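Local atomic coordinates of UL37 (Suid herpesvirus 1, PDB entry 4K70), a protein that is an inner tegument protein of the herpesvirus particle that probably helps to control viral trafficking, this chain being its N-terminal half. Residues A[208-219]-A[231-242]; A[304-314]-A[349-360]. All blocks are in the same frame, centred on the assembly; numbering follows the deposited sequence.

How the contacts relate
Both contacts belong to the N-terminal half of the protein, an elongated, mainly helical chain without strands, and lie on the same side of its centre, with their own centres about 21 Å apart. They follow in series: contact 1, the pairing of 208-219 with 231-242, is complete before 304-314 and 349-360 come together in contact 2. Helix 208-223 joins them. One of its flanks packs on 231-242, while L213, F214 and T217 pack against V305, H306 and H349 of contact 2; T217 CG2 comes within 3.6 Å of H349 CE1. Helix 260-271 also touches side chains of both contacts, so the two pairings are packed together through these two helices.

Contact 1 of 2, residues A[208-219]-A[231-242]; sequences PLTRALFALTIA and LREQFAEAARAV
Residues 208-219 and 231-240 run as two antiparallel helices of a helical hairpin, their axes 7.9 Å apart at closest approach and 149° between their directions. The spacing is small because alanines line much of the seam. A212 and A238 meet with their CB atoms 3.9 Å apart, and the A238 methyl also lies near P208 O, over the first turn of helix 208-223.

F235 fills the middle of the interface. Its CG stands anti to the backbone N (chi1 173°), which carries the ring across to L216 although its CB does not point straight at the other helix. L216 CD2 sits over one face of the ring in a CH-pi contact, 4.0 Å from the F235 centroid and 28° off the normal. A212 O lies at the ring edge, in its plane, while the A215 methyl packs on F235 CB. Outside the pair, A268 of helix 260-271 touches both L216 and F235, extending this apolar layer to a third helix.

At one end L231 spreads its two methyls between neighbours: CD1 lies against A215 and I218, and CD2 reaches A219. At the other end the chain leaves its helix, and A241 and V242 close over P208 and L209; V242 CG2 lies 3.9 Å from L209 CA.

A water-mediated link lies at one border of this packing. R211 hydrogen-bonds through NE to M201 O and forms a salt bridge with E204, ties that hold its bent chain beside helix 191-201. The E237 carboxylate is 4.5 Å away, R211 NH2 to E237 OE2, well out of the guanidinium plane, leaving only a general attraction of opposite charges. Instead a water bridges the helices, accepting from R211 NH2 at 3.2 Å and donating to Q234 OE1 at 2.8 Å.

Contact 2 of 2, residues A[304-314]-A[349-360]; sequences AVHVAAAADLD and HCDLLERAVLDR
The first torsion of V307 (chi1 75°) turns CG1 between the backbone N and the carbonyl carbon, beside H349 NE2 and CD2, and sets CG2 beside H349 CG. The backbone of helix 307-311 itself aims the valine CB at the imidazole. The CH-pi contact is nearly vertical: V307 CB stands 3.6 Å from the H349 ring centroid, 6° off the normal. H349 ND1 is hydrogen-bonded to G344 O, a tie that helps to fix the rotation of the ring beneath the valine.

These residues begin a seam between the short helix 307-311 and helix 349-358, which run roughly parallel. The two V307 methyls also reach the next turn of the partner, CG1 touching L352 and CG2 touching L353 CG at 3.8 Å. L353 CD2 in turn packs against A310 and A311, and beyond it the methyls of A311 and A356 meet. Helix 260-271 adds V261, which touches both V307 and L352.

Past the helix ends, L313 and R360 lie alongside each other, pointing opposite ways. L313 CB lies over one face of the R360 guanidinium, 3.4 Å from NE, and L313 CD1 reaches V357 CG2. The extended arginine meets D314 with both terminal nitrogens: R360 NH1 bonds to D314 OD1 at 2.7 Å and R360 NH2 to D314 OD2 at 3.0 Å. Both oxygens lie near the guanidinium plane but are met from above the carboxylate plane, the two groups being turned 73° apart.

D312 and D314 belong to a calcium site seen for this protein, but that ion is not bound to this chain here; the R360 guanidinium would offset the charge of the D314 carboxylate.

Contact 1 of 2, residues A[208-219]-A[231-242]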
loop_
_atom_site.group_PDB
_atom_site.type_symbol
_atom_site.label_atom_id
_atom_site.label_comp_id
_atom_site.label_asym_id
_atom_site.label_seq_id
_atom_site.Cartn_x
_atom_site.Cartn_y
_atom_site.Cartn_z
ATOM N N PRO A 208 19.380 12.261 -25.948
ATOM C CA PRO A 208 18.214 13.144 -26.049
ATOM C C PRO A 208 16.922 12.370 -26.336
ATOM O O PRO A 208 15.910 12.632 -25.682
ATOM C CB PRO A 208 18.567 14.056 -27.225
ATOM C CG PRO A 208 20.057 14.047 -27.290
ATOM C CD PRO A 208 20.499 12.704 -26.805
ATOM N N LEU A 209 16.952 11.429 -27.281
ATOM C CA LEU A 209 15.749 10.666 -27.622
ATOM C C LEU A 209 15.200 9.898 -26.420
ATOM O O LEU A 209 14.002 9.892 -26.175
ATOM C CB LEU A 209 16.018 9.693 -28.775
ATOM C CG LEU A 209 14.824 8.818 -29.178
ATOM C CD1 LEU A 209 13.656 9.696 -29.607
ATOM C CD2 LEU A 209 15.207 7.851 -30.280
ATOM N N THR A 210 16.086 9.234 -25.684
ATOM C CA THR A 210 15.688 8.474 -24.507
ATOM C C THR A 210 14.993 9.397 -23.493
ATOM O O THR A 210 13.935 9.068 -22.950
ATOM C CB THR A 210 16.916 7.802 -23.853
ATOM O OG1 THR A 210 17.542 6.907 -24.793
ATOM C CG2 THR A 210 16.515 7.030 -22.615
ATOM N N ARG A 211 15.600 10.554 -23.252
ATOM C CA ARG A 211 15.097 11.501 -22.267
ATOM C C ARG A 211 13.759 12.054 -22.687
ATOM O O ARG A 211 12.869 12.212 -21.853
ATOM C CB ARG A 211 16.105 12.631 -22.049
ATOM C CG ARG A 211 17.386 12.144 -21.388
ATOM C CD ARG A 211 18.437 13.235 -21.328
ATOM N NE ARG A 211 18.069 14.283 -20.385
ATOM C CZ ARG A 211 18.805 15.365 -20.154
ATOM N NH1 ARG A 211 19.952 15.543 -20.800
ATOM N NH2 ARG A 211 18.399 16.262 -19.273
ATOM N N ALA A 212 13.608 12.330 -23.983
ATOM C CA ALA A 212 12.330 12.794 -24.522
ATOM C C ALA A 212 11.203 11.768 -24.335
ATOM O O ALA A 212 10.076 12.129 -23.996
ATOM C CB ALA A 212 12.476 13.165 -25.996
ATOM N N LEU A 213 11.509 10.492 -24.551
ATOM C CA LEU A 213 10.493 9.442 -24.458
ATOM C C LEU A 213 10.063 9.256 -23.000
ATOM O O LEU A 213 8.880 9.122 -22.713
ATOM C CB LEU A 213 11.004 8.126 -25.070
ATOM C CG LEU A 213 11.147 8.152 -26.596
ATOM C CD1 LEU A 213 11.884 6.906 -27.185
ATOM C CD2 LEU A 213 9.766 8.335 -27.237
ATOM N N PHE A 214 11.031 9.278 -22.083
ATOM C CA PHE A 214 10.726 9.228 -20.662
ATOM C C PHE A 214 9.784 10.359 -20.243
ATOM O O PHE A 214 8.846 10.131 -19.490
ATOM C CB PHE A 214 12.001 9.242 -19.805
ATOM C CG PHE A 214 12.540 7.871 -19.505
ATOM C CD1 PHE A 214 11.869 7.027 -18.629
ATOM C CD2 PHE A 214 13.709 7.422 -20.104
ATOM C CE1 PHE A 214 12.356 5.754 -18.357
ATOM C CE2 PHE A 214 14.212 6.156 -19.827
ATOM C CZ PHE A 214 13.529 5.320 -18.954
ATOM N N ALA A 215 10.032 11.567 -20.739
ATOM C CA ALA A 215 9.158 12.710 -20.449
ATOM C C ALA A 215 7.728 12.418 -20.871
ATOM O O ALA A 215 6.783 12.752 -20.151
ATOM C CB ALA A 215 9.662 13.971 -21.141
ATOM N N LEU A 216 7.572 11.786 -22.032
ATOM C CA LEU A 216 6.248 11.416 -22.510
ATOM C C LEU A 216 5.591 10.389 -21.611
ATOM O O LEU A 216 4.398 10.491 -21.330
ATOM C CB LEU A 216 6.291 10.912 -23.951
ATOM C CG LEU A 216 6.694 11.979 -24.970
ATOM C CD1 LEU A 216 6.587 11.439 -26.408
ATOM C CD2 LEU A 216 5.832 13.217 -24.777
ATOM N N THR A 217 6.348 9.398 -21.148
ATOM C CA THR A 217 5.765 8.440 -20.203
ATOM C C THR A 217 5.260 9.153 -18.938
ATOM O O THR A 217 4.226 8.788 -18.373
ATOM C CB THR A 217 6.727 7.285 -19.815
ATOM O OG1 THR A 217 7.776 7.780 -18.965
ATOM C CG2 THR A 217 7.322 6.599 -21.063
ATOM N N ILE A 218 5.988 10.178 -18.509
ATOM C CA ILE A 218 5.611 10.914 -17.304
ATOM C C ILE A 218 4.344 11.736 -17.566
ATOM O O ILE A 218 3.412 11.753 -16.754
ATOM C CB ILE A 218 6.743 11.838 -16.830
ATOM C CG1 ILE A 218 7.930 11.005 -16.334
ATOM C CG2 ILE A 218 6.250 12.767 -15.708
ATOM C CD1 ILE A 218 9.233 11.792 -16.228
ATOM N N ALA A 219 4.310 12.414 -18.703
ATOM C CA ALA A 219 3.138 13.207 -19.062
ATOM C C ALA A 219 1.909 12.307 -19.092
ATOM O O ALA A 219 0.859 12.660 -18.553
ATOM C CB ALA A 219 3.346 13.901 -20.401
ATOM N N LEU A 231 8.034 20.118 -16.820
ATOM C CA LEU A 231 7.962 18.939 -17.684
ATOM C C LEU A 231 7.933 19.362 -19.147
ATOM O O LEU A 231 8.612 18.781 -19.993
ATOM C CB LEU A 231 6.705 18.122 -17.377
ATOM C CG LEU A 231 6.461 16.897 -18.262
ATOM C CD1 LEU A 231 7.619 15.879 -18.141
ATOM C CD2 LEU A 231 5.136 16.250 -17.916
ATOM N N ARG A 232 7.120 20.374 -19.434
ATOM C CA ARG A 232 6.989 20.907 -20.783
ATOM C C ARG A 232 8.338 21.382 -21.340
ATOM O O ARG A 232 8.705 21.040 -22.467
ATOM C CB ARG A 232 5.957 22.036 -20.788
ATOM C CG ARG A 232 5.646 22.602 -22.147
ATOM C CD ARG A 232 4.513 23.622 -22.058
ATOM N NE ARG A 232 3.250 23.075 -22.550
ATOM C CZ ARG A 232 2.732 23.350 -23.744
ATOM N NH1 ARG A 232 3.358 24.178 -24.575
ATOM N NH2 ARG A 232 1.577 22.809 -24.105
ATOM N N GLU A 233 9.080 22.148 -20.540
ATOM C CA GLU A 233 10.397 22.647 -20.940
ATOM C C GLU A 233 11.399 21.519 -21.116
ATOM O O GLU A 233 12.283 21.572 -21.973
ATOM C CB GLU A 233 10.966 23.594 -19.883
ATOM C CG GLU A 233 10.120 24.807 -19.584
ATOM C CD GLU A 233 10.660 25.573 -18.392
ATOM O OE1 GLU A 233 9.911 26.390 -17.810
ATOM O OE2 GLU A 233 11.837 25.342 -18.037
ATOM N N GLN A 234 11.294 20.507 -20.276
ATOM C CA GLN A 234 12.283 19.446 -20.315
ATOM C C GLN A 234 12.055 18.522 -21.501
ATOM O O GLN A 234 13.009 18.045 -22.102
ATOM C CB GLN A 234 12.310 18.673 -19.005
ATOM C CG GLN A 234 13.202 19.303 -17.960
ATOM C CD GLN A 234 13.083 18.612 -16.622
ATOM O OE1 GLN A 234 14.069 18.135 -16.070
ATOM N NE2 GLN A 234 11.867 18.554 -16.093
ATOM N N PHE A 235 10.800 18.272 -21.848
ATOM C CA PHE A 235 10.548 17.526 -23.073
ATOM C C PHE A 235 11.032 18.286 -24.308
ATOM O O PHE A 235 11.682 17.712 -25.186
ATOM C CB PHE A 235 9.079 17.173 -23.246
ATOM C CG PHE A 235 8.782 16.563 -24.587
ATOM C CD1 PHE A 235 9.093 15.241 -24.840
ATOM C CD2 PHE A 235 8.223 17.326 -25.603
ATOM C CE1 PHE A 235 8.837 14.679 -26.085
ATOM C CE2 PHE A 235 7.967 16.773 -26.844
ATOM C CZ PHE A 235 8.272 15.447 -27.084
ATOM N N ALA A 236 10.706 19.574 -24.377
ATOM C CA ALA A 236 11.057 20.399 -25.530
ATOM C C ALA A 236 12.564 20.440 -25.786
ATOM O O ALA A 236 13.012 20.311 -26.921
ATOM C CB ALA A 236 10.496 21.807 -25.365
ATOM N N GLU A 237 13.342 20.595 -24.723
ATOM C CA GLU A 237 14.787 20.659 -24.838
ATOM C C GLU A 237 15.332 19.345 -25.394
ATOM O O GLU A 237 16.242 19.328 -26.232
ATOM C CB GLU A 237 15.406 20.947 -23.465
ATOM C CG GLU A 237 16.909 20.719 -23.396
ATOM C CD GLU A 237 17.470 20.958 -22.003
ATOM O OE1 GLU A 237 17.023 21.917 -21.339
ATOM O OE2 GLU A 237 18.355 20.186 -21.570
ATOM N N ALA A 238 14.770 18.238 -24.926
ATOM C CA ALA A 238 15.255 16.932 -25.349
ATOM C C ALA A 238 14.797 16.658 -26.771
ATOM O O ALA A 238 15.566 16.148 -27.589
ATOM C CB ALA A 238 14.781 15.843 -24.402
ATOM N N ALA A 239 13.546 17.013 -27.061
ATOM C CA ALA A 239 12.980 16.820 -28.390
ATOM C C ALA A 239 13.818 17.553 -29.427
ATOM O O ALA A 239 14.161 17.000 -30.471
ATOM C CB ALA A 239 11.531 17.294 -28.438
ATOM N N ARG A 240 14.170 18.793 -29.121
ATOM C CA ARG A 240 14.976 19.592 -30.028
ATOM C C ARG A 240 16.363 18.989 -30.303
ATOM O O ARG A 240 16.992 19.303 -31.313
ATOM C CB ARG A 240 15.124 21.006 -29.479
ATOM C CG ARG A 240 15.815 21.947 -30.435
ATOM C CD ARG A 240 16.301 23.180 -29.705
ATOM N NE ARG A 240 15.226 24.140 -29.509
ATOM C CZ ARG A 240 15.074 25.241 -30.236
ATOM N NH1 ARG A 240 15.933 25.529 -31.208
ATOM N NH2 ARG A 240 14.067 26.057 -29.982
ATOM N N ALA A 241 16.847 18.126 -29.415
ATOM C CA ALA A 241 18.183 17.564 -29.587
ATOM C C ALA A 241 18.171 16.160 -30.165
ATOM O O ALA A 241 19.219 15.546 -30.319
ATOM C CB ALA A 241 18.949 17.582 -28.276
ATOM N N VAL A 242 16.990 15.648 -30.480
ATOM C CA VAL A 242 16.873 14.293 -30.995
ATOM C C VAL A 242 17.634 14.100 -32.295
ATOM O O VAL A 242 17.543 14.923 -33.205
ATOM C CB VAL A 242 15.413 13.901 -31.210
ATOM C CG1 VAL A 242 15.323 12.644 -32.064
ATOM C CG2 VAL A 242 14.733 13.696 -29.871
HETATM O O HOH W 1 15.547 17.301 -18.341
#

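Contact 2 of 2, residues A[304-314]-A[349-360]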
loop_
_atom_site.group_PDB
_atom_site.type_symbol
_atom_site.label_atom_id
_atom_site.label_comp_id
_atom_site.label_asym_id
_atom_site.label_seq_id
_atom_site.Cartn_x
_atom_site.Cartn_y
_atom_site.Cartn_z
ATOM N N ALA A 304 13.570 -0.221 -24.299
ATOM C CA ALA A 304 12.135 -0.434 -24.219
ATOM C C ALA A 304 11.350 0.863 -24.052
ATOM O O ALA A 304 10.128 0.873 -24.255
ATOM C CB ALA A 304 11.792 -1.409 -23.108
ATOM N N VAL A 305 12.027 1.952 -23.682
ATOM C CA VAL A 305 11.337 3.238 -23.562
ATOM C C VAL A 305 10.858 3.720 -24.941
ATOM O O VAL A 305 9.953 4.550 -25.036
ATOM C CB VAL A 305 12.199 4.328 -22.880
ATOM C CG1 VAL A 305 13.104 5.002 -23.889
ATOM C CG2 VAL A 305 11.299 5.361 -22.210
ATOM N N HIS A 306 11.477 3.201 -26.003
ATOM C CA HIS A 306 10.963 3.377 -27.362
ATOM C C HIS A 306 10.070 2.162 -27.588
ATOM O O HIS A 306 10.480 1.176 -28.185
ATOM C CB HIS A 306 12.135 3.410 -28.349
ATOM C CG HIS A 306 11.731 3.555 -29.787
ATOM N ND1 HIS A 306 10.436 3.770 -30.182
ATOM C CD2 HIS A 306 12.475 3.515 -30.922
ATOM C CE1 HIS A 306 10.388 3.855 -31.504
ATOM N NE2 HIS A 306 11.609 3.708 -31.975
ATOM N N VAL A 307 8.857 2.210 -27.049
ATOM C CA VAL A 307 8.045 1.000 -26.936
ATOM C C VAL A 307 7.548 0.504 -28.304
ATOM O O VAL A 307 7.363 -0.696 -28.507
ATOM C CB VAL A 307 6.883 1.197 -25.932
ATOM C CG1 VAL A 307 5.770 2.052 -26.545
ATOM C CG2 VAL A 307 6.350 -0.155 -25.431
ATOM N N ALA A 308 7.361 1.419 -29.249
ATOM C CA ALA A 308 6.943 1.020 -30.587
ATOM C C ALA A 308 8.000 0.130 -31.256
ATOM O O ALA A 308 7.661 -0.850 -31.913
ATOM C CB ALA A 308 6.622 2.238 -31.450
ATOM N N ALA A 309 9.276 0.461 -31.079
ATOM C CA ALA A 309 10.350 -0.376 -31.607
ATOM C C ALA A 309 10.395 -1.729 -30.903
ATOM O O ALA A 309 10.531 -2.774 -31.537
ATOM C CB ALA A 309 11.697 0.328 -31.471
ATOM N N ALA A 310 10.291 -1.697 -29.583
ATOM C CA ALA A 310 10.393 -2.905 -28.781
ATOM C C ALA A 310 9.245 -3.852 -29.101
ATOM O O ALA A 310 9.408 -5.070 -29.043
ATOM C CB ALA A 310 10.416 -2.554 -27.293
ATOM N N ALA A 311 8.099 -3.287 -29.469
ATOM C CA ALA A 311 6.927 -4.083 -29.833
ATOM C C ALA A 311 6.921 -4.568 -31.304
ATOM O O ALA A 311 6.140 -5.431 -31.663
ATOM C CB ALA A 311 5.633 -3.308 -29.520
ATOM N N ASP A 312 7.794 -4.024 -32.143
ATOM C CA ASP A 312 7.809 -4.391 -33.551
ATOM C C ASP A 312 8.683 -5.629 -33.763
ATOM O O ASP A 312 9.757 -5.549 -34.351
ATOM C CB ASP A 312 8.336 -3.235 -34.392
ATOM C CG ASP A 312 7.964 -3.373 -35.866
ATOM O OD1 ASP A 312 7.388 -4.413 -36.243
ATOM O OD2 ASP A 312 8.261 -2.450 -36.646
ATOM N N LEU A 313 8.196 -6.771 -33.295
ATOM C CA LEU A 313 9.027 -7.951 -33.111
ATOM C C LEU A 313 9.462 -8.595 -34.424
ATOM O O LEU A 313 10.436 -9.367 -34.466
ATOM C CB LEU A 313 8.293 -8.965 -32.236
ATOM C CG LEU A 313 8.039 -8.487 -30.798
ATOM C CD1 LEU A 313 7.190 -9.490 -30.047
ATOM C CD2 LEU A 313 9.352 -8.270 -30.086
ATOM N N ASP A 314 8.748 -8.285 -35.499
ATOM C CA ASP A 314 9.115 -8.836 -36.797
ATOM C C ASP A 314 10.384 -8.198 -37.323
ATOM O O ASP A 314 11.097 -8.793 -38.117
ATOM C CB ASP A 314 7.975 -8.657 -37.806
ATOM C CG ASP A 314 6.813 -9.576 -37.523
ATOM O OD1 ASP A 314 7.068 -10.720 -37.091
ATOM O OD2 ASP A 314 5.650 -9.159 -37.721
ATOM N N HIS A 349 4.073 0.589 -20.713
ATOM C CA HIS A 349 4.946 -0.188 -21.617
ATOM C C HIS A 349 4.911 -1.674 -21.325
ATOM O O HIS A 349 5.027 -2.508 -22.241
ATOM C CB HIS A 349 6.384 0.341 -21.598
ATOM C CG HIS A 349 6.521 1.692 -22.221
ATOM N ND1 HIS A 349 7.728 2.338 -22.336
ATOM C CD2 HIS A 349 5.594 2.517 -22.765
ATOM C CE1 HIS A 349 7.544 3.504 -22.941
ATOM N NE2 HIS A 349 6.257 3.637 -23.201
ATOM N N CYS A 350 4.784 -2.017 -20.049
ATOM C CA CYS A 350 4.597 -3.407 -19.667
ATOM C C CYS A 350 3.325 -3.948 -20.309
ATOM O O CYS A 350 3.325 -5.017 -20.893
ATOM C CB CYS A 350 4.506 -3.550 -18.147
ATOM S SG CYS A 350 6.082 -3.358 -17.267
ATOM N N ASP A 351 2.231 -3.211 -20.161
ATOM C CA ASP A 351 0.966 -3.605 -20.755
ATOM C C ASP A 351 1.100 -3.851 -22.263
ATOM O O ASP A 351 0.615 -4.851 -22.793
ATOM C CB ASP A 351 -0.087 -2.523 -20.475
ATOM C CG ASP A 351 -1.414 -2.832 -21.109
ATOM O OD1 ASP A 351 -2.130 -3.718 -20.584
ATOM O OD2 ASP A 351 -1.750 -2.180 -22.126
ATOM N N LEU A 352 1.778 -2.943 -22.953
ATOM C CA LEU A 352 1.936 -3.060 -24.399
ATOM C C LEU A 352 2.874 -4.205 -24.805
ATOM O O LEU A 352 2.605 -4.906 -25.764
ATOM C CB LEU A 352 2.427 -1.736 -24.991
ATOM C CG LEU A 352 1.461 -0.545 -24.960
ATOM C CD1 LEU A 352 2.208 0.697 -25.413
ATOM C CD2 LEU A 352 0.236 -0.807 -25.857
ATOM N N LEU A 353 3.972 -4.391 -24.078
ATOM C CA LEU A 353 4.956 -5.406 -24.461
ATOM C C LEU A 353 4.485 -6.816 -24.099
ATOM O O LEU A 353 4.764 -7.767 -24.814
ATOM C CB LEU A 353 6.310 -5.081 -23.848
ATOM C CG LEU A 353 6.918 -3.824 -24.477
ATOM C CD1 LEU A 353 8.186 -3.439 -23.742
ATOM C CD2 LEU A 353 7.201 -4.061 -25.972
ATOM N N GLU A 354 3.749 -6.946 -22.998
ATOM C CA GLU A 354 3.094 -8.210 -22.660
ATOM C C GLU A 354 2.181 -8.674 -23.797
ATOM O O GLU A 354 2.314 -9.790 -24.308
ATOM C CB GLU A 354 2.280 -8.058 -21.375
ATOM C CG GLU A 354 1.458 -9.279 -21.006
ATOM C CD GLU A 354 0.766 -9.146 -19.653
ATOM O OE1 GLU A 354 1.283 -8.418 -18.768
ATOM O OE2 GLU A 354 -0.296 -9.783 -19.469
ATOM N N ARG A 355 1.252 -7.812 -24.191
ATOM C CA ARG A 355 0.377 -8.092 -25.335
ATOM C C ARG A 355 1.165 -8.492 -26.592
ATOM O O ARG A 355 0.885 -9.516 -27.215
ATOM C CB ARG A 355 -0.494 -6.864 -25.601
ATOM C CG ARG A 355 -1.713 -7.112 -26.474
ATOM C CD ARG A 355 -2.909 -6.298 -25.955
ATOM N NE ARG A 355 -2.527 -4.966 -25.471
ATOM C CZ ARG A 355 -2.798 -4.486 -24.256
ATOM N NH1 ARG A 355 -3.470 -5.208 -23.360
ATOM N NH2 ARG A 355 -2.396 -3.264 -23.933
ATOM N N ALA A 356 2.171 -7.701 -26.945
ATOM C CA ALA A 356 2.928 -7.931 -28.170
ATOM C C ALA A 356 3.666 -9.268 -28.164
ATOM O O ALA A 356 3.689 -9.984 -29.165
ATOM C CB ALA A 356 3.908 -6.799 -28.394
ATOM N N VAL A 357 4.300 -9.602 -27.043
ATOM C CA VAL A 357 5.057 -10.839 -26.973
ATOM C C VAL A 357 4.135 -12.044 -26.841
ATOM O O VAL A 357 4.331 -13.046 -27.523
ATOM C CB VAL A 357 6.057 -10.834 -25.786
ATOM C CG1 VAL A 357 6.613 -12.225 -25.573
ATOM C CG2 VAL A 357 7.170 -9.841 -26.041
ATOM N N LEU A 358 3.133 -11.959 -25.963
ATOM C CA LEU A 358 2.268 -13.118 -25.738
ATOM C C LEU A 358 1.436 -13.447 -26.988
ATOM O O LEU A 358 1.018 -14.588 -27.191
ATOM C CB LEU A 358 1.359 -12.921 -24.521
ATOM C CG LEU A 358 2.072 -12.981 -23.165
ATOM C CD1 LEU A 358 1.070 -12.855 -22.003
ATOM C CD2 LEU A 358 2.888 -14.248 -23.059
ATOM N N ASP A 359 1.209 -12.447 -27.829
ATOM C CA ASP A 359 0.495 -12.690 -29.075
ATOM C C ASP A 359 1.311 -13.578 -30.022
ATOM O O ASP A 359 0.808 -14.011 -31.045
ATOM C CB ASP A 359 0.103 -11.376 -29.764
ATOM C CG ASP A 359 -1.199 -10.778 -29.209
ATOM O OD1 ASP A 359 -1.959 -11.501 -28.515
ATOM O OD2 ASP A 359 -1.466 -9.582 -29.479
ATOM N N ARG A 360 2.566 -13.858 -29.680
ATOM C CA ARG A 360 3.406 -14.692 -30.538
ATOM C C ARG A 360 3.648 -16.069 -29.971
ATOM O O ARG A 360 4.211 -16.930 -30.648
ATOM C CB ARG A 360 4.734 -14.011 -30.832
ATOM C CG ARG A 360 4.548 -12.802 -31.679
ATOM C CD ARG A 360 5.839 -12.087 -31.970
ATOM N NE ARG A 360 5.536 -10.908 -32.774
ATOM C CZ ARG A 360 5.780 -10.811 -34.075
ATOM N NH1 ARG A 360 6.376 -11.816 -34.710
ATOM N NH2 ARG A 360 5.446 -9.699 -34.728
#